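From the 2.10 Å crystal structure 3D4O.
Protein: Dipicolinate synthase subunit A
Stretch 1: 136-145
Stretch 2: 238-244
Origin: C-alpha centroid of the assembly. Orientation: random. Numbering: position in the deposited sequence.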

# COMPACT_ATOMS: atom_id res chain seq x y z
N PRO C 136 -2.88 12.70 -1.62
CA PRO C 136 -2.28 11.56 -2.29
C PRO C 136 -0.90 11.18 -1.74
O PRO C 136 -0.49 10.03 -1.85
N THR C 137 -0.16 12.14 -1.19
CA THR C 137 1.15 11.82 -0.62
C THR C 137 0.99 10.80 0.51
O THR C 137 1.75 9.83 0.58
N ALA C 138 -0.04 11.00 1.34
CA ALA C 138 -0.36 10.09 2.50
C ALA C 138 -0.79 8.74 2.00
O ALA C 138 -0.40 7.72 2.55
N GLU C 139 -1.58 8.77 0.94
CA GLU C 139 -2.05 7.55 0.32
C GLU C 139 -0.88 6.74 -0.15
O GLU C 139 -0.80 5.55 0.09
N GLY C 140 0.05 7.40 -0.80
CA GLY C 140 1.24 6.72 -1.29
C GLY C 140 2.10 6.20 -0.15
O GLY C 140 2.69 5.14 -0.25
N THR C 141 2.18 6.97 0.92
CA THR C 141 2.97 6.60 2.09
C THR C 141 2.37 5.35 2.75
O THR C 141 3.05 4.43 3.13
N ILE C 142 1.06 5.32 2.82
CA ILE C 142 0.36 4.18 3.39
C ILE C 142 0.58 2.96 2.51
O ILE C 142 0.90 1.87 3.00
N MSE C 143 0.42 3.15 1.21
CA MSE C 143 0.60 2.04 0.26
C MSE C 143 2.01 1.47 0.43
O MSE C 143 2.22 0.28 0.46
N MSE C 144 2.98 2.35 0.57
CA MSE C 144 4.38 1.90 0.72
C MSE C 144 4.65 1.14 2.02
O MSE C 144 5.42 0.17 2.06
N ALA C 145 4.09 1.65 3.10
CA ALA C 145 4.32 1.08 4.43
C ALA C 145 3.74 -0.33 4.45
O ALA C 145 4.34 -1.27 5.02
N THR C 238 12.83 -1.72 11.55
CA THR C 238 12.13 -0.47 11.31
C THR C 238 12.22 -0.04 9.85
O THR C 238 13.23 -0.22 9.19
N PHE C 239 11.13 0.53 9.36
CA PHE C 239 11.08 1.07 8.00
C PHE C 239 10.96 2.59 8.08
O PHE C 239 10.03 3.14 8.67
N VAL C 240 11.95 3.28 7.53
CA VAL C 240 11.94 4.74 7.54
C VAL C 240 11.55 5.26 6.16
O VAL C 240 12.23 4.99 5.19
N ILE C 241 10.45 5.98 6.10
CA ILE C 241 9.99 6.58 4.85
C ILE C 241 10.22 8.08 4.97
O ILE C 241 9.61 8.74 5.80
N ASP C 242 11.16 8.60 4.18
CA ASP C 242 11.53 10.03 4.21
C ASP C 242 10.88 10.81 3.08
O ASP C 242 11.20 10.66 1.89
N LEU C 243 9.92 11.63 3.50
CA LEU C 243 9.11 12.42 2.62
C LEU C 243 9.69 13.81 2.45
O LEU C 243 9.25 14.54 1.57
N ALA C 244 10.66 14.17 3.27
CA ALA C 244 11.27 15.51 3.16
C ALA C 244 12.01 15.66 1.82
O ALA C 244 12.58 14.70 1.27

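Which side chains fill the gap between helix and strand? The two run nearly antiparallel, at 158°, with axes 10.1 Å apart at closest approach. Phe239 and Ile241 in the strand, and Leu243 just after it, all point toward the helix, alternating with Val240 and Asp242, which make no contact with it. The helix answers with Thr137, Thr141, Met144 and Ala145.

How does Ile241 reach so many partners? With chi1 m and chi2 t its side chain is extended, carrying CD1 to the helix backbone. There Ile241 CD1 lies 3.8 Å from Thr141 O, 3.9 Å from Met144 CB and 4.1 Å from Ala145 CB. Met144, a selenomethionine, starts toward the strand, but its end leads away, so CB makes this contact.

What does Phe239 do with its ring? Chi1 t carries the ring toward the helix, and with chi2 at 35° its edge meets the backbone: Phe239 CE2 sits 3.7 Å from Met144 O and 4.1 Å from Ala145 CA, both near the ring plane.

How is the Thr141 hydroxyl accommodated beside Leu243? Thr141, in the m rotamer, donates a hydrogen bond from OG1 to Thr137 O one turn back, at 2.8 Å. Leu243, m and t, places its CD1 3.4 Å from Thr141 OG1 and 4.1 Å from Thr137 CG2. No hydrogen bond joins the stretches; the contact is packing alone.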

# COMPACT_ATOMS: atom_id res chain seq x y z
CB PRO C 136 -2.17 12.02 -3.76
CG PRO C 136 -2.18 13.58 -3.67
CD PRO C 136 -3.14 13.83 -2.51
CB THR C 137 1.91 13.05 -0.11
OG1 THR C 137 2.19 13.94 -1.21
CG2 THR C 137 3.22 12.62 0.51
CB ALA C 138 -1.44 10.65 3.38
CB GLU C 139 -3.04 7.79 -0.82
CG GLU C 139 -4.39 8.20 -0.24
CD GLU C 139 -5.53 8.28 -1.24
OE1 GLU C 139 -5.47 7.68 -2.36
OE2 GLU C 139 -6.56 8.88 -0.86
CB THR C 141 3.05 7.78 3.11
OG1 THR C 141 3.66 8.90 2.47
CG2 THR C 141 3.90 7.38 4.38
CB ILE C 142 -1.13 4.51 3.55
CG1 ILE C 142 -1.29 5.32 4.83
CG2 ILE C 142 -2.04 3.26 3.59
CD1 ILE C 142 -2.66 6.01 4.87
CB MSE C 143 0.37 2.48 -1.19
CG MSE C 143 0.85 1.45 -2.21
SE MSE C 143 1.08 2.21 -4.01
CE MSE C 143 2.75 3.24 -3.71
CB MSE C 144 5.38 3.05 0.72
CG MSE C 144 5.19 4.12 -0.34
SE MSE C 144 6.86 4.46 -1.26
CE MSE C 144 6.38 2.70 -2.06
CB ALA C 145 3.70 1.97 5.51
CB THR C 238 12.63 0.67 12.16
OG1 THR C 238 12.67 0.25 13.52
CG2 THR C 238 11.68 1.85 12.06
CB PHE C 239 9.91 0.44 7.24
CG PHE C 239 9.76 0.91 5.81
CD1 PHE C 239 10.85 1.21 5.03
CD2 PHE C 239 8.51 0.97 5.23
CE1 PHE C 239 10.70 1.62 3.74
CE2 PHE C 239 8.35 1.33 3.92
CZ PHE C 239 9.46 1.65 3.17
CB VAL C 240 13.31 5.37 7.86
CG1 VAL C 240 13.23 6.90 7.66
CG2 VAL C 240 13.80 5.00 9.29
CB ILE C 241 8.49 6.27 4.57
CG1 ILE C 241 8.25 4.77 4.34
CG2 ILE C 241 8.03 6.97 3.30
CD1 ILE C 241 6.74 4.39 4.12
CB ASP C 242 13.03 10.20 4.22
CG ASP C 242 13.46 11.55 4.73
OD1 ASP C 242 12.61 12.46 4.86
OD2 ASP C 242 14.65 11.69 5.00
CB LEU C 243 7.67 12.51 3.15
CG LEU C 243 6.88 11.21 3.20
CD1 LEU C 243 5.49 11.51 3.68
CD2 LEU C 243 6.86 10.55 1.81
CB ALA C 244 12.20 15.80 4.33